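Local coordinates for protein MccF (Escherichia coli, PDB 4IIY) that confers self-immunity against the antibiotic microcin C7 and is probably a carboxypeptidase-like hydrolase of the peptidase S66 family, at residues 278-283 with 316-321; 264-269 with 351-356; 53-58 with 167-172; 69-72 with 76-79; 125-130 with 255-260. The protein carries 1 engineered substitution. One frame throughout, in Å; residues are numbered along the deposited sequence.

How the interactions relate
Five contacts illustrate how a two-sheet α/β enzyme is tied together at several levels. From the N terminus, 53-58 opens interaction 3, and interaction 4 (69-72 with 76-79) closes a very short loop nested inside it, joining a helix to the outermost strand of the first sheet. Before interaction 3 closes at 167-172, the loop 125-130 has opened interaction 5; the two therefore cross, and interaction 5 closes only at 255-260, linking the N-terminal and C-terminal family regions. Interaction 2 then spans 264-269 to 351-356 within the second sheet. Nested inside it, interaction 1 (278-283 with 316-321) packs two helices that cover this sheet, with Phe283 touching Ile269.

Interaction 1 (278-283 with 316-321); sequences TVERLF and YEVLTE
The Phe283 ring receives Leu319 CD1 over one face, the methyl standing 4.2 Å from the ring centroid and 14° off its normal in a CH-pi contact. Val318 CG1 approaches the same ring obliquely, 4.1 Å from Phe283 CD2. The ring lies close to the backbone of the partner helix, with Phe283 CD2 3.6 Å from Leu319 N and Phe283 CE2 3.7 Å from Leu319 CB. Nearly a turn before Phe283 on its helix, Glu280 offers its CA to Val318 CG1, 3.7 Å away, a methyl placed there by standing anti to its own backbone N (chi1 -177°). Helices 276-288 and 315-323 belong to successive beta-alpha-beta crossovers of the second sheet, following strands 266-270 and 297-301; the axes of segments 278-283 and 316-321 approach to 9.6 Å and cross at -41°. Replacing Phe283 by an alanine would probably open a gap between these helices and leave Leu319 CD1 without the aromatic face it covers. The carboxylate of Glu280 reaches the second subunit, where it bonds to Ser124 and Tyr89 and makes salt bridges with Arg90 and Arg97. Glu321 shares Arg90 of that subunit, which probably offsets the nearness of the two acids.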
# COMPACT_ATOMS: atom_id res chain seq x y z
N THR B 278 -4.07 -9.19 0.45
CA THR B 278 -3.97 -7.73 0.44
C THR B 278 -5.18 -7.10 1.11
O THR B 278 -5.05 -6.12 1.85
CB THR B 278 -3.82 -7.19 -1.00
OG1 THR B 278 -2.58 -7.64 -1.53
CG2 THR B 278 -3.85 -5.67 -1.02
N VAL B 279 -6.37 -7.64 0.85
CA VAL B 279 -7.57 -7.12 1.49
C VAL B 279 -7.50 -7.23 3.02
O VAL B 279 -7.84 -6.28 3.73
CB VAL B 279 -8.84 -7.76 0.89
CG1 VAL B 279 -10.06 -7.47 1.73
CG2 VAL B 279 -9.04 -7.25 -0.54
N GLU B 280 -7.02 -8.36 3.54
CA GLU B 280 -6.84 -8.47 4.99
C GLU B 280 -5.88 -7.39 5.50
O GLU B 280 -6.12 -6.75 6.52
CB GLU B 280 -6.35 -9.87 5.40
CG GLU B 280 -6.21 -9.97 6.92
CD GLU B 280 -5.59 -11.27 7.43
OE1 GLU B 280 -5.84 -12.35 6.85
OE2 GLU B 280 -4.83 -11.20 8.43
N ARG B 281 -4.78 -7.19 4.79
CA ARG B 281 -3.79 -6.19 5.19
C ARG B 281 -4.39 -4.79 5.28
O ARG B 281 -4.16 -4.05 6.24
CB ARG B 281 -2.62 -6.19 4.21
CG ARG B 281 -1.46 -5.33 4.62
CD ARG B 281 -0.29 -5.52 3.64
NE ARG B 281 -0.42 -4.67 2.47
CZ ARG B 281 -0.15 -3.37 2.48
NH1 ARG B 281 0.27 -2.81 3.60
NH2 ARG B 281 -0.30 -2.64 1.38
N LEU B 282 -5.17 -4.42 4.27
CA LEU B 282 -5.76 -3.08 4.23
C LEU B 282 -6.85 -2.90 5.29
O LEU B 282 -6.94 -1.84 5.90
CB LEU B 282 -6.31 -2.78 2.83
CG LEU B 282 -5.25 -2.69 1.73
CD1 LEU B 282 -5.92 -2.68 0.36
CD2 LEU B 282 -4.38 -1.45 1.89
N PHE B 283 -7.66 -3.93 5.53
CA PHE B 283 -8.66 -3.84 6.58
C PHE B 283 -7.97 -3.74 7.95
O PHE B 283 -8.39 -2.96 8.81
CB PHE B 283 -9.60 -5.06 6.56
CG PHE B 283 -10.59 -5.10 5.42
CD1 PHE B 283 -10.88 -3.97 4.66
CD2 PHE B 283 -11.26 -6.28 5.13
CE1 PHE B 283 -11.82 -4.05 3.62
CE2 PHE B 283 -12.19 -6.36 4.12
CZ PHE B 283 -12.48 -5.24 3.37
N TYR B 316 -16.35 -9.21 2.85
CA TYR B 316 -17.09 -8.95 4.09
C TYR B 316 -16.72 -9.94 5.19
O TYR B 316 -16.68 -9.57 6.36
CB TYR B 316 -18.59 -8.98 3.82
CG TYR B 316 -19.43 -8.79 5.07
CD1 TYR B 316 -19.47 -7.57 5.72
CD2 TYR B 316 -20.18 -9.84 5.59
CE1 TYR B 316 -20.24 -7.39 6.86
CE2 TYR B 316 -20.95 -9.67 6.73
CZ TYR B 316 -20.97 -8.45 7.36
OH TYR B 316 -21.74 -8.29 8.49
N GLU B 317 -16.46 -11.18 4.82
CA GLU B 317 -16.06 -12.17 5.81
C GLU B 317 -14.70 -11.82 6.44
O GLU B 317 -14.50 -12.01 7.65
CB GLU B 317 -16.04 -13.58 5.21
CG GLU B 317 -15.67 -14.67 6.20
CD GLU B 317 -15.79 -16.07 5.62
OE1 GLU B 317 -16.39 -16.22 4.54
OE2 GLU B 317 -15.27 -17.01 6.27
N VAL B 318 -13.77 -11.34 5.62
CA VAL B 318 -12.47 -10.90 6.12
C VAL B 318 -12.64 -9.69 7.05
O VAL B 318 -12.06 -9.64 8.13
CB VAL B 318 -11.49 -10.57 4.96
CG1 VAL B 318 -10.12 -10.18 5.51
CG2 VAL B 318 -11.37 -11.76 4.01
N LEU B 319 -13.45 -8.73 6.63
CA LEU B 319 -13.74 -7.58 7.47
C LEU B 319 -14.29 -8.01 8.82
O LEU B 319 -13.90 -7.49 9.86
CB LEU B 319 -14.73 -6.65 6.77
CG LEU B 319 -15.15 -5.40 7.54
CD1 LEU B 319 -13.97 -4.49 7.81
CD2 LEU B 319 -16.23 -4.66 6.77
N THR B 320 -15.20 -8.97 8.81
CA THR B 320 -15.81 -9.46 10.05
C THR B 320 -14.75 -10.02 11.01
O THR B 320 -14.78 -9.76 12.21
CB THR B 320 -16.92 -10.49 9.75
OG1 THR B 320 -17.97 -9.83 9.03
CG2 THR B 320 -17.49 -11.09 11.03
N GLU B 321 -13.80 -10.78 10.48
CA GLU B 321 -12.73 -11.28 11.35
C GLU B 321 -11.93 -10.12 11.93
O GLU B 321 -11.65 -10.07 13.13
CB GLU B 321 -11.78 -12.24 10.64
CG GLU B 321 -10.78 -12.85 11.61
CD GLU B 321 -9.66 -13.66 10.96
OE1 GLU B 321 -9.56 -13.71 9.72
OE2 GLU B 321 -8.84 -14.23 11.72

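Interaction 2 (264-269 with 351-356); sequences GDILFI and LAIDFD
Apolar contact between Ile266 and the pair Leu351 and Ile353 makes up this interaction, and the branches of Ile266 divide the work. Its CD1 methyl points at strand 350-354, lying 4.4 Å from Leu351 CB, while its CG2 methyl meets Ile353 CD1 at 4.2 Å. Ile353 CD1 is equally close to Ile266 CD1, so the tip of one isoleucine sits against both methyls of the other. With CG1 anti to the carbonyl carbon (chi1 -66°), Ile266 sends its longer branch to Leu351, where CD1 also meets Ile353, and leaves CG2 to touch Ile353 alone. A second kind of contact is methyl against backbone: Ile266 CD1 lies 3.7 Å from Leu351 O, a van der Waals approach with no hydrogen bond.

The absence of backbone bonding between the segments follows from the fold. In the mixed second sheet, strand 236-245 runs between the two, parallel to 266-270 and antiparallel to 350-354, and Ile266 pairs with its Arg240 and Ile242. The contact is thus made across an intervening strand, with Ile299 of strand 297-301 touching both isoleucines.

Aromatic and polar contacts belong to the flanks of each segment. Ile353 CG2 lies 3.5 Å above the plane of the Phe355 ring, toward its rim, and Phe268 meets Tyr164 edge to face, joining this sheet to a strand of the first. Asp265 forms a salt bridge with Arg240, and Asp354 OD1 accepts from Asn357 N, and weakly from Asp356 N.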
# COMPACT_ATOMS: atom_id res chain seq x y z
N GLY B 264 -18.77 9.07 13.89
CA GLY B 264 -20.02 9.20 13.18
C GLY B 264 -19.93 9.20 11.67
O GLY B 264 -20.96 9.11 11.01
N ASP B 265 -18.73 9.30 11.10
CA ASP B 265 -18.58 9.23 9.65
C ASP B 265 -19.04 7.88 9.11
O ASP B 265 -19.04 6.87 9.82
CB ASP B 265 -17.11 9.41 9.24
CG ASP B 265 -16.64 10.85 9.28
OD1 ASP B 265 -17.45 11.80 9.39
OD2 ASP B 265 -15.40 11.02 9.17
N ILE B 266 -19.42 7.87 7.84
CA ILE B 266 -19.62 6.63 7.10
C ILE B 266 -18.38 6.40 6.23
O ILE B 266 -18.02 7.25 5.43
CB ILE B 266 -20.89 6.69 6.21
CG1 ILE B 266 -22.13 6.77 7.10
CG2 ILE B 266 -20.96 5.49 5.27
CD1 ILE B 266 -23.43 6.97 6.33
N LEU B 267 -17.72 5.26 6.41
CA LEU B 267 -16.53 4.97 5.62
C LEU B 267 -16.93 4.33 4.31
O LEU B 267 -17.62 3.32 4.31
CB LEU B 267 -15.61 4.00 6.37
CG LEU B 267 -14.34 3.59 5.62
CD1 LEU B 267 -13.39 4.76 5.54
CD2 LEU B 267 -13.69 2.40 6.30
N PHE B 268 -16.48 4.91 3.19
CA PHE B 268 -16.67 4.32 1.87
C PHE B 268 -15.31 3.84 1.37
O PHE B 268 -14.37 4.63 1.27
CB PHE B 268 -17.26 5.36 0.90
CG PHE B 268 -17.12 4.98 -0.54
CD1 PHE B 268 -17.80 3.89 -1.05
CD2 PHE B 268 -16.29 5.70 -1.39
CE1 PHE B 268 -17.65 3.52 -2.39
CE2 PHE B 268 -16.15 5.34 -2.73
CZ PHE B 268 -16.83 4.25 -3.22
N ILE B 269 -15.22 2.55 1.07
CA ILE B 269 -13.98 1.96 0.56
C ILE B 269 -14.27 0.96 -0.55
O ILE B 269 -15.26 0.20 -0.50
CB ILE B 269 -13.15 1.29 1.67
CG1 ILE B 269 -14.05 0.45 2.57
CG2 ILE B 269 -12.39 2.33 2.48
CD1 ILE B 269 -13.30 -0.46 3.54
N LEU B 351 -24.69 11.13 3.93
CA LEU B 351 -25.56 10.12 3.33
C LEU B 351 -26.39 9.48 4.44
O LEU B 351 -25.99 9.49 5.60
CB LEU B 351 -24.75 9.00 2.68
CG LEU B 351 -23.59 9.36 1.75
CD1 LEU B 351 -22.95 8.07 1.25
CD2 LEU B 351 -24.09 10.21 0.59
N ALA B 352 -27.52 8.89 4.06
CA ALA B 352 -28.29 8.07 4.97
C ALA B 352 -28.46 6.68 4.37
O ALA B 352 -28.97 6.54 3.26
CB ALA B 352 -29.67 8.69 5.26
N ILE B 353 -28.00 5.67 5.10
CA ILE B 353 -28.21 4.29 4.69
C ILE B 353 -29.35 3.72 5.52
O ILE B 353 -29.28 3.69 6.75
CB ILE B 353 -26.96 3.42 4.89
CG1 ILE B 353 -25.73 4.04 4.21
CG2 ILE B 353 -27.22 2.00 4.39
CD1 ILE B 353 -24.44 3.33 4.56
N ASP B 354 -30.42 3.28 4.85
CA ASP B 354 -31.52 2.64 5.54
C ASP B 354 -31.37 1.15 5.38
O ASP B 354 -31.63 0.58 4.32
CB ASP B 354 -32.85 3.12 4.96
CG ASP B 354 -34.04 2.63 5.77
OD1 ASP B 354 -33.96 1.55 6.37
OD2 ASP B 354 -35.06 3.36 5.78
N PHE B 355 -30.90 0.51 6.44
CA PHE B 355 -30.65 -0.92 6.42
C PHE B 355 -31.93 -1.75 6.40
O PHE B 355 -31.93 -2.88 5.91
CB PHE B 355 -29.74 -1.31 7.57
CG PHE B 355 -28.33 -0.84 7.39
CD1 PHE B 355 -27.41 -1.61 6.71
CD2 PHE B 355 -27.94 0.40 7.87
CE1 PHE B 355 -26.12 -1.17 6.52
CE2 PHE B 355 -26.64 0.85 7.67
CZ PHE B 355 -25.74 0.06 6.99
N ASP B 356 -33.01 -1.19 6.93
CA ASP B 356 -34.29 -1.90 6.94
C ASP B 356 -34.94 -1.88 5.56
O ASP B 356 -35.46 -2.90 5.10
CB ASP B 356 -35.24 -1.28 7.97
CG ASP B 356 -34.72 -1.40 9.40
OD1 ASP B 356 -33.95 -2.34 9.69
OD2 ASP B 356 -35.11 -0.56 10.23

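Interaction 3 (53-58 with 167-172); sequences APATVT and ALIPSF
Ala55 and Ile169 bring their backbones to 7.5 Å, CA to CA, where the short helix 55-58, with Pro54 at its N-cap position, faces a weakly bonded helical turn at about 168-172.

A single methyl carries the contact. Ile169, with CG1 anti to its carbonyl carbon (chi1 -61°) and the chain then extended, sets CD1 3.7 Å from Ala55 CB and 3.5 Å from Ala55 C, against the flat peptide link to Thr56. Thr56 CG2 meets the same CD1 at 4.1 Å, the two side chains crossing at about a right angle. Behind Ile169, Ser171 OG accepts from Ala167 N at 3.0 Å, fastening the start of that turn.

Phe63 of helix 60-72 also touches Ile169 and Thr56, and Arg62 takes up the carbonyls of Ile169 and Pro170. Since Pro170 itself touches the bound glutamylsulfamoyl inosine, the contact lies just behind the ligand pocket. No hydrogen bond crosses between the segments: the contact is van der Waals in kind, one methyl against an alanine methyl, a peptide link and a threonine methyl, while Thr56 OG1 is satisfied by Gly84 N.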
# COMPACT_ATOMS: atom_id res chain seq x y z
N ALA B 53 -1.49 6.92 -15.34
CA ALA B 53 -1.22 6.11 -16.53
C ALA B 53 -1.58 6.83 -17.82
O ALA B 53 -2.59 7.52 -17.88
CB ALA B 53 -1.97 4.78 -16.45
N PRO B 54 -0.75 6.66 -18.87
CA PRO B 54 -0.97 7.40 -20.13
C PRO B 54 -1.96 6.70 -21.07
O PRO B 54 -1.62 6.42 -22.23
CB PRO B 54 0.43 7.41 -20.75
CG PRO B 54 1.01 6.09 -20.32
CD PRO B 54 0.53 5.92 -18.89
N ALA B 55 -3.17 6.46 -20.60
CA ALA B 55 -4.11 5.64 -21.36
C ALA B 55 -4.69 6.32 -22.59
O ALA B 55 -5.28 5.63 -23.43
CB ALA B 55 -5.21 5.06 -20.46
N THR B 56 -4.55 7.63 -22.74
CA THR B 56 -4.95 8.24 -24.01
C THR B 56 -4.10 7.71 -25.16
O THR B 56 -4.51 7.78 -26.32
CB THR B 56 -4.91 9.78 -24.00
OG1 THR B 56 -3.57 10.25 -23.79
CG2 THR B 56 -5.86 10.35 -22.94
N VAL B 57 -2.92 7.17 -24.83
CA VAL B 57 -2.06 6.49 -25.80
C VAL B 57 -2.25 4.97 -25.73
O VAL B 57 -2.47 4.31 -26.75
CB VAL B 57 -0.57 6.84 -25.58
CG1 VAL B 57 0.33 6.01 -26.51
CG2 VAL B 57 -0.33 8.33 -25.80
N THR B 58 -2.18 4.40 -24.53
CA THR B 58 -2.17 2.94 -24.42
C THR B 58 -3.54 2.28 -24.56
O THR B 58 -3.61 1.08 -24.78
CB THR B 58 -1.52 2.48 -23.11
OG1 THR B 58 -2.26 3.00 -22.01
CG2 THR B 58 -0.06 2.96 -23.02
N ALA B 167 -14.39 8.00 -14.83
CA ALA B 167 -13.23 8.48 -15.56
C ALA B 167 -13.48 8.22 -17.04
O ALA B 167 -14.11 7.22 -17.42
CB ALA B 167 -11.96 7.78 -15.09
N LEU B 168 -13.00 9.11 -17.89
CA LEU B 168 -13.38 9.11 -19.29
C LEU B 168 -13.16 7.77 -19.99
O LEU B 168 -14.07 7.25 -20.65
CB LEU B 168 -12.62 10.23 -20.00
CG LEU B 168 -12.82 10.36 -21.52
CD1 LEU B 168 -14.25 10.65 -21.86
CD2 LEU B 168 -11.88 11.43 -22.07
N ILE B 169 -11.97 7.21 -19.83
CA ILE B 169 -11.60 6.01 -20.57
C ILE B 169 -12.28 4.73 -20.05
O ILE B 169 -13.03 4.09 -20.78
CB ILE B 169 -10.06 5.89 -20.72
CG1 ILE B 169 -9.51 7.11 -21.49
CG2 ILE B 169 -9.68 4.58 -21.40
CD1 ILE B 169 -7.99 7.15 -21.59
N PRO B 170 -12.05 4.36 -18.78
CA PRO B 170 -12.69 3.11 -18.34
C PRO B 170 -14.21 3.24 -18.27
O PRO B 170 -14.91 2.29 -18.59
CB PRO B 170 -12.09 2.88 -16.94
CG PRO B 170 -11.67 4.24 -16.48
CD PRO B 170 -11.22 4.96 -17.73
N SER B 171 -14.72 4.39 -17.86
CA SER B 171 -16.15 4.47 -17.60
C SER B 171 -16.98 4.77 -18.84
O SER B 171 -17.98 4.12 -19.11
CB SER B 171 -16.45 5.52 -16.52
OG SER B 171 -15.66 5.32 -15.36
N PHE B 172 -16.58 5.79 -19.59
CA PHE B 172 -17.36 6.20 -20.75
C PHE B 172 -16.93 5.53 -22.05
O PHE B 172 -17.62 5.65 -23.05
CB PHE B 172 -17.46 7.72 -20.87
CG PHE B 172 -18.29 8.34 -19.78
CD1 PHE B 172 -19.60 7.93 -19.59
CD2 PHE B 172 -17.77 9.30 -18.93
CE1 PHE B 172 -20.37 8.48 -18.57
CE2 PHE B 172 -18.54 9.86 -17.93
CZ PHE B 172 -19.84 9.44 -17.75

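Interaction 4 (69-72 with 76-79); sequences FLQR and KLVS
Leu77 is the side chain on which both halves of this contact meet, one methyl serving the buried side and the other the surface. Inward, Leu77 CD2 faces Leu70 CB at 4.4 Å, a purely apolar meeting of a helix residue with a strand residue. Outward, Leu77 CD1 lies 4.0 Å from Gln71 CG, so that the aliphatic part of the glutamine covers the leucine and is in fact the nearer partner. With CG anti to the carbonyl carbon (chi1 -54°), Leu77 directs its forked end at the helix, one methyl for each partner.

Against this direct apolar contact, the polar end of Gln71 makes no direct bond to the strand and is linked to it through water. Gln71 extends beyond CG, carrying its amide past the leucine, and Gln71 NE2 donates to a water molecule at 3.0 Å. The same water accepts from Leu77 N at 2.9 Å. This N-H belongs to the edge of the sheet: Lys76 and Val78 make the backbone bonds to strand 45-49, whereas Leu77 N turns to the water. One water oxygen thus takes up two N-H groups and joins the helix side chain to the strand backbone.

Strand 45-49, helix 60-72 and strand 76-79 form a beta-alpha-beta crossover, the two strands being parallel neighbours, and the contact is at the tight link from the helix into the outermost strand of the first sheet. Leu77 also rests on Ile46 of the inner strand, while Leu70 also touches Leu168 and Phe172, joining this corner to helix 168-172.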
# COMPACT_ATOMS: atom_id res chain seq x y z
N PHE B 69 -18.68 9.35 -27.07
CA PHE B 69 -19.86 9.15 -26.24
C PHE B 69 -20.31 10.46 -25.58
O PHE B 69 -21.49 10.83 -25.66
CB PHE B 69 -19.61 8.06 -25.19
CG PHE B 69 -20.81 7.77 -24.32
CD1 PHE B 69 -21.75 6.82 -24.69
CD2 PHE B 69 -21.00 8.46 -23.13
CE1 PHE B 69 -22.85 6.57 -23.89
CE2 PHE B 69 -22.10 8.21 -22.33
CZ PHE B 69 -23.03 7.27 -22.72
N LEU B 70 -19.39 11.16 -24.95
CA LEU B 70 -19.75 12.41 -24.29
C LEU B 70 -20.08 13.53 -25.27
O LEU B 70 -20.96 14.34 -25.01
CB LEU B 70 -18.68 12.85 -23.28
CG LEU B 70 -18.51 11.97 -22.04
CD1 LEU B 70 -17.36 12.50 -21.18
CD2 LEU B 70 -19.80 11.88 -21.24
N GLN B 71 -19.36 13.58 -26.39
CA GLN B 71 -19.69 14.58 -27.41
C GLN B 71 -21.10 14.39 -27.95
O GLN B 71 -21.81 15.37 -28.17
CB GLN B 71 -18.67 14.57 -28.54
CG GLN B 71 -17.32 15.12 -28.12
CD GLN B 71 -16.26 15.00 -29.19
OE1 GLN B 71 -16.32 14.12 -30.04
NE2 GLN B 71 -15.28 15.89 -29.15
N ARG B 72 -21.51 13.15 -28.16
CA ARG B 72 -22.86 12.90 -28.67
C ARG B 72 -23.93 13.30 -27.66
O ARG B 72 -25.07 13.56 -28.03
CB ARG B 72 -23.02 11.45 -29.11
CG ARG B 72 -22.30 11.11 -30.40
CD ARG B 72 -22.66 9.71 -30.86
NE ARG B 72 -21.81 9.26 -31.96
CZ ARG B 72 -22.08 9.47 -33.25
NH1 ARG B 72 -23.17 10.13 -33.60
NH2 ARG B 72 -21.25 9.01 -34.18
N LYS B 76 -18.91 19.69 -24.63
CA LYS B 76 -17.69 20.14 -25.28
C LYS B 76 -16.53 19.64 -24.43
O LYS B 76 -16.59 19.69 -23.20
CB LYS B 76 -17.68 21.66 -25.38
CG LYS B 76 -18.87 22.20 -26.16
CD LYS B 76 -19.07 23.69 -25.98
CE LYS B 76 -20.38 24.14 -26.62
NZ LYS B 76 -21.56 23.39 -26.10
N LEU B 77 -15.47 19.16 -25.07
CA LEU B 77 -14.33 18.61 -24.34
C LEU B 77 -13.06 19.43 -24.54
O LEU B 77 -12.75 19.86 -25.66
CB LEU B 77 -14.08 17.17 -24.75
CG LEU B 77 -15.26 16.21 -24.64
CD1 LEU B 77 -14.83 14.81 -25.03
CD2 LEU B 77 -15.84 16.21 -23.24
N VAL B 78 -12.34 19.65 -23.45
CA VAL B 78 -11.02 20.25 -23.49
C VAL B 78 -10.00 19.18 -23.08
O VAL B 78 -10.07 18.61 -21.99
CB VAL B 78 -10.90 21.47 -22.55
CG1 VAL B 78 -9.46 21.95 -22.45
CG2 VAL B 78 -11.81 22.59 -23.02
N SER B 79 -9.05 18.92 -23.97
CA SER B 79 -8.02 17.92 -23.72
C SER B 79 -6.88 18.50 -22.90
O SER B 79 -6.29 19.50 -23.27
CB SER B 79 -7.50 17.42 -25.06
OG SER B 79 -6.51 16.42 -24.89
O HOH W 1 -15.60 18.62 -27.92

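Interaction 5 (125-130 with 255-260); sequences LLPFLD and SEWMPE
Leu126 lies over one face of the Trp257 indole, its CB 3.8 Å from the centroid of the five-membered ring and 7° off the ring normal, a CH-pi contact. The branch beyond follows the ring back toward its root: Leu126 CD1 touches Trp257 CB at 3.9 Å, the two side chains running past each other in opposite directions. Pro127 extends the contact to the benzene end, approaching obliquely, with its CA 3.9 Å from Trp257 CZ2 and its CG a looser 4.4 Å from Trp257 CH2. The indole N-H does not bond to Leu126 O but has its hydrogen bond just beyond the segments; Leu126 O takes one from Tyr131 OH.

On the opposite face of the indole, Glu256 CG stands 3.4 Å above the plane, toward the rim, so the ring is held between a leucine and the chain of its own neighbour. Ser255 OG lies at the ring edge, in plane, and also accepts from Trp257 N at 3.0 Å, an ST turn built into the type I beta turn from Ser255 to Met258. This turn presents the indole to the loop ahead of helix 131-136, so the contact joins the N-terminal and C-terminal family regions. A serine in place of Trp257 would probably leave Leu126 and Pro127 facing a gap and Lys157 without its aromatic partner.

From outside the two segments, Lys157 makes a cation-pi contact with the indole and a salt bridge with Glu256, whose other oxygen pairs with Arg290 of the second subunit. Leu288 of that subunit packs on both Pro127 and Trp257.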
# COMPACT_ATOMS: atom_id res chain seq x y z
N LEU B 125 1.39 14.42 -7.11
CA LEU B 125 1.03 15.77 -7.55
C LEU B 125 0.67 16.69 -6.41
O LEU B 125 0.67 17.91 -6.59
CB LEU B 125 -0.18 15.73 -8.50
CG LEU B 125 0.02 15.36 -9.96
CD1 LEU B 125 0.65 13.98 -10.13
CD2 LEU B 125 -1.31 15.45 -10.69
N LEU B 126 0.32 16.13 -5.25
CA LEU B 126 -0.34 16.91 -4.21
C LEU B 126 0.40 18.16 -3.71
O LEU B 126 -0.24 19.17 -3.46
CB LEU B 126 -0.80 16.00 -3.06
CG LEU B 126 -1.95 15.06 -3.46
CD1 LEU B 126 -2.18 14.00 -2.38
CD2 LEU B 126 -3.23 15.83 -3.74
N PRO B 127 1.73 18.11 -3.57
CA PRO B 127 2.41 19.34 -3.13
C PRO B 127 2.36 20.48 -4.15
O PRO B 127 2.70 21.61 -3.80
CB PRO B 127 3.86 18.88 -2.93
CG PRO B 127 3.78 17.39 -2.74
CD PRO B 127 2.65 16.97 -3.65
N PHE B 128 1.94 20.19 -5.38
CA PHE B 128 2.11 21.11 -6.51
C PHE B 128 0.80 21.63 -7.08
O PHE B 128 0.80 22.43 -8.03
CB PHE B 128 2.93 20.43 -7.61
CG PHE B 128 4.25 19.90 -7.12
CD1 PHE B 128 5.28 20.78 -6.82
CD2 PHE B 128 4.44 18.54 -6.92
CE1 PHE B 128 6.50 20.30 -6.35
CE2 PHE B 128 5.65 18.06 -6.46
CZ PHE B 128 6.69 18.94 -6.17
N LEU B 129 -0.33 21.19 -6.53
CA LEU B 129 -1.62 21.68 -7.01
C LEU B 129 -1.89 23.09 -6.52
O LEU B 129 -1.47 23.46 -5.42
CB LEU B 129 -2.77 20.77 -6.59
CG LEU B 129 -2.71 19.32 -7.07
CD1 LEU B 129 -4.01 18.62 -6.69
CD2 LEU B 129 -2.49 19.28 -8.57
N ASP B 130 -2.61 23.86 -7.32
CA ASP B 130 -2.88 25.25 -6.96
C ASP B 130 -4.17 25.31 -6.15
O ASP B 130 -5.25 25.57 -6.68
CB ASP B 130 -2.98 26.11 -8.22
CG ASP B 130 -2.93 27.59 -7.92
OD1 ASP B 130 -3.26 27.99 -6.78
OD2 ASP B 130 -2.57 28.36 -8.84
N SER B 255 -0.59 12.02 6.19
CA SER B 255 -0.22 13.35 5.73
C SER B 255 -1.36 14.36 5.88
O SER B 255 -2.50 13.98 6.17
CB SER B 255 0.22 13.32 4.26
OG SER B 255 -0.90 13.33 3.38
N GLU B 256 -1.04 15.62 5.65
CA GLU B 256 -2.01 16.70 5.69
C GLU B 256 -3.05 16.57 4.58
O GLU B 256 -4.07 17.26 4.60
CB GLU B 256 -1.30 18.06 5.62
CG GLU B 256 -0.63 18.36 4.28
CD GLU B 256 0.47 19.41 4.40
OE1 GLU B 256 0.25 20.56 3.97
OE2 GLU B 256 1.56 19.08 4.91
N TRP B 257 -2.80 15.68 3.62
CA TRP B 257 -3.74 15.46 2.51
C TRP B 257 -4.75 14.34 2.77
O TRP B 257 -5.67 14.15 1.99
CB TRP B 257 -3.00 15.22 1.19
CG TRP B 257 -2.34 16.46 0.68
CD1 TRP B 257 -2.91 17.42 -0.10
CD2 TRP B 257 -0.98 16.86 0.89
NE1 TRP B 257 -1.99 18.41 -0.37
CE2 TRP B 257 -0.80 18.09 0.23
CE3 TRP B 257 0.10 16.31 1.59
CZ2 TRP B 257 0.42 18.78 0.23
CZ3 TRP B 257 1.30 16.99 1.60
CH2 TRP B 257 1.45 18.21 0.93
N MET B 258 -4.58 13.61 3.87
CA MET B 258 -5.57 12.60 4.24
C MET B 258 -6.64 13.25 5.12
O MET B 258 -6.34 13.70 6.23
CB MET B 258 -4.92 11.44 4.98
CG MET B 258 -5.93 10.42 5.49
SD MET B 258 -6.77 9.55 4.14
CE MET B 258 -8.20 8.93 5.04
N PRO B 259 -7.89 13.30 4.64
CA PRO B 259 -8.94 13.89 5.49
C PRO B 259 -9.07 13.13 6.80
O PRO B 259 -9.05 11.91 6.82
CB PRO B 259 -10.22 13.70 4.66
CG PRO B 259 -9.78 13.38 3.28
CD PRO B 259 -8.41 12.79 3.36
N GLU B 260 -9.20 13.87 7.90
CA GLU B 260 -9.41 13.25 9.20
C GLU B 260 -10.76 12.54 9.22
O GLU B 260 -11.78 13.13 8.86
CB GLU B 260 -9.38 14.30 10.32
CG GLU B 260 -9.58 13.70 11.71
CD GLU B 260 -9.83 14.74 12.79
OE1 GLU B 260 -10.35 15.83 12.47
OE2 GLU B 260 -9.52 14.45 13.97